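Sulfite reductase [ferredoxin] (Mycobacterium tuberculosis, PDB 1ZJ8) reduces sulfite to sulfide with six electrons from ferredoxin, using one siroheme and one [4Fe-4S] cluster per subunit. Local coordinates at residues Phe105-Arg110 with His147-Glu152; Leu124-Thr129 with Ile368-Ala373; Leu116-Leu121 with Gly380-Arg385. All coordinates share one frame; numbering follows the deposited sequence.

Contact 1. Residues Phe105-Arg110 with His147-Glu152; sequences FMMRVR and HWIEVE. With SRM (siroheme), chain E.
Met107 and Ile149 meet in the apolar centre of antiparallel strands 104-109 and 144-149 of the first ferredoxin-like half domain, where the CE methyl of Met107 lies 3.6 Å from CD1 of Ile149. The Met107 chain is extended through chi2 and bends at chi3 (73°), which places CE by that methyl. The two side chains also share Ile157 of helix 154-162. Phe105 and Val151 run side by side, with Phe105 CE1 4.1 Å from Val151 CB. Phe105 CB packs on Ile149 CG2, and the carbonyl oxygen of Ile149 sits at the edge of the Phe105 ring, near its plane. Phe105 and Ile149 form a hydrogen-bonded pair. Phe105 N donates to Ile149 O at 2.7 Å, and Ile149 N donates back to Phe105 O at 3.1 Å.

Farther out, the Met106 side chain crosses that of His147 obliquely, with Met106 CG 3.2 Å from His147 NE2. Met106 CG is anti to the backbone N (chi1 -178°), which sets CG beside His147 NE2; bends at chi2 and chi3 then lead the end away. His147 also stacks with Phe433. Its NE2 hydrogen-bonds the siroheme carboxylate oxygen O2A at 3.1 Å, nearly straight at 170°, with the acceptor at the ring edge.

Arg108 reaches a second siroheme carboxylate. Oxygen O2B lies over one guanidinium face, 3.0 Å from Arg108 NH1. Gln145 OE1 accepts from Arg108 NE and Ala171 O from NH1, so the guanidinium is held from the protein side. A proton donor and a cationic group thus face two acidic side groups of siroheme, which would favour their negative charge in this buried pocket.

Contact 2. Residues Leu124-Thr129 with Ile368-Ala373; sequences LGQIST and ILTAVA
Gly125 and Thr370 meet where two antiparallel helices pack, one from each ferredoxin-like half domain. Helix 118-131 belongs to the first half and helix 366-379 to the second. The local axes approach to 7.9 Å, and their directions differ by 154°. Gly125 has no side chain, so the partner helix can lie directly against its backbone. Leu369 CB packs on Gly125 CA at 3.9 Å. Farther along the same side chain, Leu369 CD1 approaches Leu124 CB at 4.3 Å, a loose apolar contact. Gln126 approaches Thr370 OG1 mainly with its backbone N, at 3.6 Å, and more distantly with CG.

No hydrogen bond crosses between the two segments. The polar atom at the centre, Thr370 OG1, is instead satisfied within its own helix by the carbonyl oxygen of Gly366, one turn earlier. On the other helix, Leu124 O accepts from the hydroxyl of Tyr146, on strand 144-149, and Ser128 OG bonds Thr135 O, which ties helix 118-131 to the sheet beneath it. Leu121, one turn before Gly125, adds further packing on Leu369 and Val372. Thr370 OG1 lies anti to its own carbonyl carbon (chi1 -53°) and reaches within 3.1 Å of Gly125 CA.

Contact 3. Residues Leu116-Leu121 with Gly380-Arg385; sequences LSAAAL and GSDRIR
The Asp382 carboxylate is met from above its plane by the backbone N of Ala118. This N-H donates to Asp382 OD1 at 3.2 Å, and the donor lies 62° out of the carboxylate plane. Ser117 CB is near both oxygens, 3.7 Å from Asp382 OD1 and 3.8 Å from OD2. Asp382 CG is anti to the backbone N (chi1 -171°), which brings the carboxylate to the start of helix 118-131. There its negative charge would suit the positive end of the helix dipole. Ser117 is the N-cap of that helix, and its OG accepts from Ala120 N at 3.0 Å.

Beside this polar edge, Leu116 and Ile384 form an antiparallel hydrogen-bonded pair. Leu116 N donates to Ile384 O at 3.0 Å, and Ile384 N to Leu116 O at 3.2 Å. Ser117 CA adds a CA-H...O contact to Asp382 O. On the inner side, Leu121 crosses Ile384 at about a right angle, with Leu121 CD2 3.8 Å from Ile384 CD1. Met376 of helix 366-379 touches both side chains.

Strand 115-116, from the first ferredoxin-like half domain, thus adds an edge strand to the antiparallel sheet of the second, which joins the two halves.

Overall arrangement
Contacts 2 and 3 join the two ferredoxin-like half domains, while contact 1 lies within the first. Contacts 2 and 3 share helix 118-131, and their centres are 12 Å apart. They touch directly: Leu124 CD2 meets Leu116 CD1, and Val372 CG1 meets Leu121 CD2, each at 3.6 Å. Contact 1 is 15 Å from contact 2 and 22 Å from contact 3, centre to centre, and touches neither. Of the three, contact 1 alone reaches the siroheme. Its His147 side chain is about 8 Å from the iron-sulfur cluster. The side chains of Leu124 and Leu116 each stay about 12 Å from the siroheme.

Contact 1. Residues Phe105-Arg110 with His147-Glu152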
loop_
_atom_site.group_PDB
_atom_site.type_symbol
_atom_site.label_atom_id
_atom_site.label_comp_id
_atom_site.label_asym_id
_atom_site.label_seq_id
_atom_site.Cartn_x
_atom_site.Cartn_y
_atom_site.Cartn_z
ATOM N N PHE A 105 5.752 2.706 19.324
ATOM C CA PHE A 105 4.797 2.177 18.340
ATOM C C PHE A 105 4.830 2.911 17.009
ATOM O O PHE A 105 4.976 4.132 16.953
ATOM C CB PHE A 105 3.367 2.272 18.891
ATOM C CG PHE A 105 3.123 1.393 20.081
ATOM C CD1 PHE A 105 3.277 1.895 21.380
ATOM C CD2 PHE A 105 2.761 0.057 19.910
ATOM C CE1 PHE A 105 3.070 1.083 22.489
ATOM C CE2 PHE A 105 2.545 -0.765 21.010
ATOM C CZ PHE A 105 2.701 -0.252 22.307
ATOM N N MET A 106 4.680 2.154 15.937
ATOM C CA MET A 106 4.220 2.710 14.686
ATOM C C MET A 106 2.698 2.855 14.844
ATOM O O MET A 106 2.025 1.924 15.312
ATOM C CB MET A 106 4.532 1.761 13.526
ATOM C CG MET A 106 4.113 2.279 12.132
ATOM S SD MET A 106 2.339 2.071 11.711
ATOM C CE MET A 106 2.342 0.365 11.129
ATOM N N MET A 107 2.152 4.010 14.471
ATOM C CA MET A 107 0.700 4.179 14.440
ATOM C C MET A 107 0.227 4.583 13.037
ATOM O O MET A 107 0.779 5.502 12.430
ATOM C CB MET A 107 0.247 5.188 15.478
ATOM C CG MET A 107 -1.272 5.230 15.621
ATOM S SD MET A 107 -1.848 6.351 16.936
ATOM C CE MET A 107 -1.547 7.941 16.200
ATOM N N ARG A 108 -0.800 3.890 12.547
ATOM C CA ARG A 108 -1.244 3.970 11.153
ATOM C C ARG A 108 -2.626 4.593 11.087
ATOM O O ARG A 108 -3.583 4.055 11.644
ATOM C CB ARG A 108 -1.293 2.554 10.546
ATOM C CG ARG A 108 -1.730 2.468 9.069
ATOM C CD ARG A 108 -1.754 1.016 8.547
ATOM N NE ARG A 108 -0.411 0.443 8.433
ATOM C CZ ARG A 108 -0.143 -0.788 7.994
ATOM N NH1 ARG A 108 -1.103 -1.621 7.611
ATOM N NH2 ARG A 108 1.104 -1.205 7.920
ATOM N N VAL A 109 -2.733 5.718 10.393
ATOM C CA VAL A 109 -4.008 6.391 10.265
ATOM C C VAL A 109 -4.728 5.893 9.026
ATOM O O VAL A 109 -4.163 5.897 7.934
ATOM C CB VAL A 109 -3.847 7.913 10.176
ATOM C CG1 VAL A 109 -5.210 8.589 10.177
ATOM C CG2 VAL A 109 -2.990 8.430 11.345
ATOM N N ARG A 110 -5.978 5.468 9.213
ATOM C CA ARG A 110 -6.812 4.943 8.135
ATOM C C ARG A 110 -7.398 6.072 7.277
ATOM O O ARG A 110 -8.133 6.926 7.797
ATOM C CB ARG A 110 -7.942 4.139 8.758
ATOM C CG ARG A 110 -8.698 3.296 7.790
ATOM C CD ARG A 110 -10.054 2.876 8.321
ATOM N NE ARG A 110 -10.707 2.083 7.293
ATOM C CZ ARG A 110 -10.558 0.773 7.148
ATOM N NH1 ARG A 110 -9.843 0.063 8.013
ATOM N NH2 ARG A 110 -11.160 0.149 6.146
ATOM N N HIS A 147 5.764 7.234 13.780
ATOM C CA HIS A 147 6.642 6.352 14.578
ATOM C C HIS A 147 7.060 7.044 15.882
ATOM O O HIS A 147 6.695 8.203 16.114
ATOM C CB HIS A 147 7.867 5.933 13.774
ATOM C CG HIS A 147 7.602 4.843 12.790
ATOM N ND1 HIS A 147 7.554 5.060 11.433
ATOM C CD2 HIS A 147 7.395 3.519 12.964
ATOM C CE1 HIS A 147 7.328 3.918 10.810
ATOM N NE2 HIS A 147 7.223 2.965 11.717
ATOM N N TRP A 148 7.806 6.342 16.737
ATOM C CA TRP A 148 8.190 6.897 18.037
ATOM C C TRP A 148 6.964 7.254 18.896
ATOM O O TRP A 148 7.004 8.219 19.671
ATOM C CB TRP A 148 9.082 8.163 17.879
ATOM C CG TRP A 148 10.375 7.904 17.158
ATOM C CD1 TRP A 148 10.694 8.240 15.865
ATOM C CD2 TRP A 148 11.512 7.224 17.686
ATOM N NE1 TRP A 148 11.968 7.803 15.560
ATOM C CE2 TRP A 148 12.491 7.182 16.663
ATOM C CE3 TRP A 148 11.802 6.644 18.927
ATOM C CZ2 TRP A 148 13.737 6.585 16.852
ATOM C CZ3 TRP A 148 13.031 6.052 19.112
ATOM C CH2 TRP A 148 13.986 6.025 18.080
ATOM N N ILE A 149 5.879 6.494 18.771
ATOM C CA ILE A 149 4.688 6.800 19.549
ATOM C C ILE A 149 4.670 5.981 20.843
ATOM O O ILE A 149 5.048 4.803 20.857
ATOM C CB ILE A 149 3.399 6.679 18.693
ATOM C CG1 ILE A 149 3.005 8.080 18.220
ATOM C CG2 ILE A 149 2.234 6.048 19.469
ATOM C CD1 ILE A 149 1.883 8.105 17.276
ATOM N N GLU A 150 4.257 6.642 21.929
ATOM C CA GLU A 150 4.195 6.028 23.250
ATOM C C GLU A 150 2.715 5.900 23.648
ATOM O O GLU A 150 1.942 6.890 23.545
ATOM C CB GLU A 150 4.961 6.854 24.296
ATOM C CG GLU A 150 6.187 7.618 23.809
ATOM C CD GLU A 150 7.049 8.156 24.973
ATOM O OE1 GLU A 150 7.531 7.340 25.796
ATOM O OE2 GLU A 150 7.263 9.395 25.070
ATOM N N VAL A 151 2.335 4.698 24.111
ATOM C CA VAL A 151 0.952 4.402 24.526
ATOM C C VAL A 151 0.331 5.554 25.360
ATOM O O VAL A 151 -0.816 5.968 25.121
ATOM C CB VAL A 151 0.844 3.011 25.292
ATOM C CG1 VAL A 151 1.483 3.061 26.675
ATOM C CG2 VAL A 151 -0.624 2.549 25.418
ATOM N N GLU A 152 1.113 6.100 26.288
ATOM C CA GLU A 152 0.691 7.252 27.077
ATOM C C GLU A 152 -0.196 8.184 26.257
ATOM O O GLU A 152 -1.193 8.666 26.769
ATOM C CB GLU A 152 1.897 8.049 27.611
ATOM C CG GLU A 152 2.787 7.314 28.627
ATOM C CD GLU A 152 3.756 6.309 27.974
ATOM O OE1 GLU A 152 4.716 6.743 27.304
ATOM O OE2 GLU A 152 3.566 5.081 28.142
HETATM FE FE SRM E . 2.735 -4.227 4.689
HETATM C CHA SRM E . 3.675 -6.197 7.317
HETATM C CHB SRM E . 4.728 -1.787 5.825
HETATM C CHC SRM E . 1.800 -2.338 2.209
HETATM C CHD SRM E . 2.680 -6.997 2.626
HETATM N NA SRM E . 3.803 -3.960 6.358
HETATM C C1A SRM E . 3.975 -4.820 7.386
HETATM C C2A SRM E . 4.525 -4.181 8.624
HETATM C CMA SRM E . 3.404 -3.864 9.565
HETATM C CDA SRM E . 5.639 -4.978 9.244
HETATM C CEA SRM E . 5.376 -5.788 10.474
HETATM O O3A SRM E . 4.560 -6.712 10.411
HETATM O O4A SRM E . 5.957 -5.538 11.540
HETATM C C3A SRM E . 5.112 -2.939 8.045
HETATM C CAA SRM E . 4.950 -1.723 8.892
HETATM C CBA SRM E . 6.194 -1.722 9.740
HETATM C CCA SRM E . 6.614 -0.327 10.071
HETATM O O1A SRM E . 6.533 0.554 9.188
HETATM O O2A SRM E . 7.012 -0.084 11.236
HETATM C C4A SRM E . 4.509 -2.872 6.683
HETATM N NB SRM E . 3.081 -2.348 4.223
HETATM C C1B SRM E . 3.876 -1.434 4.782
HETATM C C2B SRM E . 3.750 -0.047 4.217
HETATM C CMB SRM E . 3.812 1.050 5.242
HETATM C CDB SRM E . 4.878 0.144 3.259
HETATM C CEB SRM E . 4.995 1.453 2.563
HETATM O O3B SRM E . 5.934 2.249 2.783
HETATM O O4B SRM E . 4.109 1.730 1.754
HETATM C C3B SRM E . 2.430 -0.198 3.492
HETATM C CAB SRM E . 1.273 0.101 4.410
HETATM C CBB SRM E . 0.056 0.541 3.654
HETATM C CCB SRM E . -1.131 0.604 4.572
HETATM O O1B SRM E . -1.544 1.682 4.993
HETATM O O2B SRM E . -1.736 -0.412 4.898
HETATM C C4B SRM E . 2.410 -1.688 3.284
HETATM N NC SRM E . 2.448 -4.568 2.809
HETATM C C1C SRM E . 1.880 -3.698 1.949
HETATM C C2C SRM E . 1.741 -4.197 0.661
HETATM C CDC SRM E . 1.413 -3.483 -0.607
HETATM C CEC SRM E . 0.012 -3.253 -1.020
HETATM O O3C SRM E . -0.924 -3.491 -0.224
HETATM O O4C SRM E . -0.144 -2.837 -2.178
HETATM C C3C SRM E . 2.052 -5.515 0.811
HETATM C CAC SRM E . 1.997 -6.411 -0.383
HETATM C CBC SRM E . 0.665 -6.781 -1.001
HETATM C CCC SRM E . 0.033 -7.887 -0.174
HETATM O O1C SRM E . -0.418 -7.648 0.978
HETATM O O2C SRM E . 0.012 -9.036 -0.687
HETATM C C4C SRM E . 2.408 -5.733 2.117
HETATM N ND SRM E . 2.770 -6.226 5.004
HETATM C C1D SRM E . 2.920 -7.113 4.007
HETATM C C2D SRM E . 3.413 -8.319 4.540
HETATM C CAD SRM E . 3.125 -9.671 3.912
HETATM C CBD SRM E . 1.929 -10.439 4.381
HETATM C CCD SRM E . 1.475 -11.722 3.746
HETATM O O1D SRM E . 0.362 -11.705 3.174
HETATM O O2D SRM E . 2.187 -12.761 3.786
HETATM C C3D SRM E . 3.553 -8.117 5.903
HETATM C CDD SRM E . 3.612 -9.208 6.937
HETATM C CED SRM E . 2.390 -9.964 7.409
HETATM O O3D SRM E . 1.252 -9.570 7.148
HETATM O O4D SRM E . 2.497 -11.005 8.073
HETATM C C4D SRM E . 3.150 -6.820 6.176
#

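Contact 2. Residues Leu124-Thr129 with Ile368-Ala373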
loop_
_atom_site.group_PDB
_atom_site.type_symbol
_atom_site.label_atom_id
_atom_site.label_comp_id
_atom_site.label_asym_id
_atom_site.label_seq_id
_atom_site.Cartn_x
_atom_site.Cartn_y
_atom_site.Cartn_z
ATOM N N LEU A 124 -3.205 16.003 11.337
ATOM C CA LEU A 124 -2.145 15.047 11.057
ATOM C C LEU A 124 -0.756 15.650 11.248
ATOM O O LEU A 124 0.143 15.009 11.786
ATOM C CB LEU A 124 -2.279 14.544 9.623
ATOM C CG LEU A 124 -3.112 13.280 9.440
ATOM C CD1 LEU A 124 -4.112 13.033 10.584
ATOM C CD2 LEU A 124 -3.848 13.334 8.093
ATOM N N GLY A 125 -0.590 16.886 10.807
ATOM C CA GLY A 125 0.704 17.536 10.873
ATOM C C GLY A 125 1.131 17.814 12.292
ATOM O O GLY A 125 2.287 17.603 12.654
ATOM N N GLN A 126 0.179 18.285 13.091
ATOM C CA GLN A 126 0.429 18.655 14.482
ATOM C C GLN A 126 0.621 17.460 15.406
ATOM O O GLN A 126 1.503 17.487 16.265
ATOM C CB GLN A 126 -0.715 19.511 14.965
ATOM C CG GLN A 126 -0.770 20.840 14.230
ATOM C CD GLN A 126 -2.085 21.547 14.379
ATOM O OE1 GLN A 126 -3.052 20.999 14.929
ATOM N NE2 GLN A 126 -2.137 22.784 13.888
ATOM N N ILE A 127 -0.197 16.419 15.218
ATOM C CA ILE A 127 0.004 15.142 15.890
ATOM C C ILE A 127 1.467 14.715 15.707
ATOM O O ILE A 127 2.131 14.377 16.690
ATOM C CB ILE A 127 -0.935 13.991 15.343
ATOM C CG1 ILE A 127 -2.445 14.332 15.396
ATOM C CG2 ILE A 127 -0.736 12.719 16.110
ATOM C CD1 ILE A 127 -2.887 15.241 16.507
ATOM N N SER A 128 1.963 14.735 14.459
ATOM C CA SER A 128 3.300 14.199 14.142
ATOM C C SER A 128 4.383 15.000 14.849
ATOM O O SER A 128 5.260 14.422 15.525
ATOM C CB SER A 128 3.571 14.224 12.636
ATOM O OG SER A 128 4.899 13.799 12.317
ATOM N N THR A 129 4.306 16.324 14.695
ATOM C CA THR A 129 5.314 17.235 15.234
ATOM C C THR A 129 5.426 17.074 16.755
ATOM O O THR A 129 6.523 17.106 17.317
ATOM C CB THR A 129 4.990 18.731 14.873
ATOM O OG1 THR A 129 4.678 18.863 13.472
ATOM C CG2 THR A 129 6.164 19.634 15.199
ATOM N N ILE A 368 6.007 19.387 7.477
ATOM C CA ILE A 368 5.674 19.479 6.057
ATOM C C ILE A 368 4.166 19.399 5.823
ATOM O O ILE A 368 3.606 20.198 5.061
ATOM C CB ILE A 368 6.414 18.439 5.213
ATOM C CG1 ILE A 368 7.860 18.896 5.033
ATOM C CG2 ILE A 368 5.750 18.287 3.825
ATOM C CD1 ILE A 368 8.738 17.885 4.350
ATOM N N LEU A 369 3.513 18.437 6.469
ATOM C CA LEU A 369 2.071 18.273 6.308
ATOM C C LEU A 369 1.344 19.550 6.732
ATOM O O LEU A 369 0.355 19.971 6.103
ATOM C CB LEU A 369 1.560 17.070 7.132
ATOM C CG LEU A 369 1.989 15.677 6.651
ATOM C CD1 LEU A 369 1.586 14.582 7.638
ATOM C CD2 LEU A 369 1.382 15.366 5.298
ATOM N N THR A 370 1.840 20.171 7.798
ATOM C CA THR A 370 1.214 21.383 8.290
ATOM C C THR A 370 1.495 22.483 7.291
ATOM O O THR A 370 0.605 23.267 6.959
ATOM C CB THR A 370 1.637 21.724 9.731
ATOM O OG1 THR A 370 1.397 20.577 10.551
ATOM C CG2 THR A 370 0.805 22.885 10.303
ATOM N N ALA A 371 2.717 22.501 6.770
ATOM C CA ALA A 371 3.104 23.500 5.765
ATOM C C ALA A 371 2.198 23.455 4.523
ATOM O O ALA A 371 1.814 24.514 3.984
ATOM C CB ALA A 371 4.552 23.305 5.382
ATOM N N VAL A 372 1.872 22.234 4.093
ATOM C CA VAL A 372 0.998 22.000 2.939
ATOM C C VAL A 372 -0.428 22.486 3.234
ATOM O O VAL A 372 -1.099 23.042 2.363
ATOM C CB VAL A 372 0.941 20.478 2.536
ATOM C CG1 VAL A 372 -0.138 20.229 1.470
ATOM C CG2 VAL A 372 2.296 19.967 2.055
ATOM N N ALA A 373 -0.885 22.280 4.464
ATOM C CA ALA A 373 -2.223 22.727 4.846
ATOM C C ALA A 373 -2.387 24.232 4.671
ATOM O O ALA A 373 -3.440 24.684 4.213
ATOM C CB ALA A 373 -2.542 22.309 6.272
#

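Contact 3. Residues Leu116-Leu121 with Gly380-Arg385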
loop_
_atom_site.group_PDB
_atom_site.type_symbol
_atom_site.label_atom_id
_atom_site.label_comp_id
_atom_site.label_asym_id
_atom_site.label_seq_id
_atom_site.Cartn_x
_atom_site.Cartn_y
_atom_site.Cartn_z
ATOM N N LEU A 116 -8.785 13.700 2.336
ATOM C CA LEU A 116 -8.724 14.513 3.558
ATOM C C LEU A 116 -9.064 15.974 3.296
ATOM O O LEU A 116 -8.888 16.459 2.188
ATOM C CB LEU A 116 -7.323 14.489 4.159
ATOM C CG LEU A 116 -6.639 13.139 4.384
ATOM C CD1 LEU A 116 -5.172 13.330 4.755
ATOM C CD2 LEU A 116 -7.379 12.315 5.462
ATOM N N SER A 117 -9.544 16.669 4.329
ATOM C CA SER A 117 -9.767 18.106 4.258
ATOM C C SER A 117 -8.467 18.809 4.606
ATOM O O SER A 117 -7.508 18.172 5.014
ATOM C CB SER A 117 -10.873 18.548 5.226
ATOM O OG SER A 117 -10.489 18.402 6.590
ATOM N N ALA A 118 -8.436 20.122 4.458
ATOM C CA ALA A 118 -7.264 20.871 4.859
ATOM C C ALA A 118 -7.102 20.797 6.369
ATOM O O ALA A 118 -6.000 20.621 6.867
ATOM C CB ALA A 118 -7.386 22.308 4.407
ATOM N N ALA A 119 -8.214 20.916 7.095
ATOM C CA ALA A 119 -8.222 20.819 8.565
ATOM C C ALA A 119 -7.679 19.476 9.061
ATOM O O ALA A 119 -6.899 19.442 10.023
ATOM C CB ALA A 119 -9.628 21.045 9.100
ATOM N N ALA A 120 -8.088 18.389 8.408
ATOM C CA ALA A 120 -7.645 17.062 8.788
ATOM C C ALA A 120 -6.150 16.902 8.533
ATOM O O ALA A 120 -5.448 16.269 9.325
ATOM C CB ALA A 120 -8.445 15.992 8.031
ATOM N N LEU A 121 -5.670 17.468 7.427
ATOM C CA LEU A 121 -4.257 17.412 7.066
ATOM C C LEU A 121 -3.402 18.198 8.077
ATOM O O LEU A 121 -2.292 17.777 8.426
ATOM C CB LEU A 121 -4.052 17.961 5.656
ATOM C CG LEU A 121 -2.630 17.763 5.093
ATOM C CD1 LEU A 121 -2.431 16.315 4.662
ATOM C CD2 LEU A 121 -2.294 18.744 3.949
ATOM N N GLY A 380 -7.082 28.353 -1.551
ATOM C CA GLY A 380 -8.530 28.225 -1.466
ATOM C C GLY A 380 -9.034 26.803 -1.616
ATOM O O GLY A 380 -10.207 26.603 -1.949
ATOM N N SER A 381 -8.168 25.823 -1.313
ATOM C CA SER A 381 -8.494 24.394 -1.454
ATOM C C SER A 381 -8.679 23.687 -0.125
ATOM O O SER A 381 -7.891 23.884 0.797
ATOM C CB SER A 381 -7.390 23.662 -2.237
ATOM O OG SER A 381 -7.366 22.257 -1.951
ATOM N N ASP A 382 -9.698 22.832 -0.056
ATOM C CA ASP A 382 -9.988 22.029 1.120
ATOM C C ASP A 382 -9.993 20.541 0.812
ATOM O O ASP A 382 -10.521 19.760 1.624
ATOM C CB ASP A 382 -11.363 22.422 1.662
ATOM C CG ASP A 382 -11.689 21.788 3.023
ATOM O OD1 ASP A 382 -10.922 22.031 3.999
ATOM O OD2 ASP A 382 -12.725 21.069 3.106
ATOM N N ARG A 383 -9.432 20.132 -0.333
ATOM C CA ARG A 383 -9.279 18.694 -0.644
ATOM C C ARG A 383 -7.893 18.298 -1.141
ATOM O O ARG A 383 -7.402 18.841 -2.135
ATOM C CB ARG A 383 -10.227 18.231 -1.750
ATOM C CG ARG A 383 -11.695 18.446 -1.537
ATOM C CD ARG A 383 -12.307 18.843 -2.873
ATOM N NE ARG A 383 -13.106 17.812 -3.537
ATOM C CZ ARG A 383 -13.474 17.853 -4.820
ATOM N NH1 ARG A 383 -13.085 18.833 -5.616
ATOM N NH2 ARG A 383 -14.231 16.888 -5.317
ATOM N N ILE A 384 -7.327 17.291 -0.482
ATOM C CA ILE A 384 -6.057 16.688 -0.832
ATOM C C ILE A 384 -6.240 15.170 -0.711
ATOM O O ILE A 384 -7.059 14.693 0.090
ATOM C CB ILE A 384 -4.924 17.197 0.099
ATOM C CG1 ILE A 384 -3.624 16.417 -0.121
ATOM C CG2 ILE A 384 -5.297 17.060 1.580
ATOM C CD1 ILE A 384 -2.393 17.053 0.562
ATOM N N ARG A 385 -5.496 14.425 -1.524
ATOM C CA ARG A 385 -5.547 12.972 -1.522
ATOM C C ARG A 385 -4.144 12.373 -1.431
ATOM O O ARG A 385 -3.222 12.845 -2.118
ATOM C CB ARG A 385 -6.187 12.476 -2.825
ATOM C CG ARG A 385 -7.722 12.435 -2.840
ATOM C CD ARG A 385 -8.317 13.713 -3.386
ATOM N NE ARG A 385 -9.735 13.859 -3.052
ATOM C CZ ARG A 385 -10.751 13.385 -3.777
ATOM N NH1 ARG A 385 -10.559 12.717 -4.904
ATOM N NH2 ARG A 385 -11.986 13.614 -3.374
#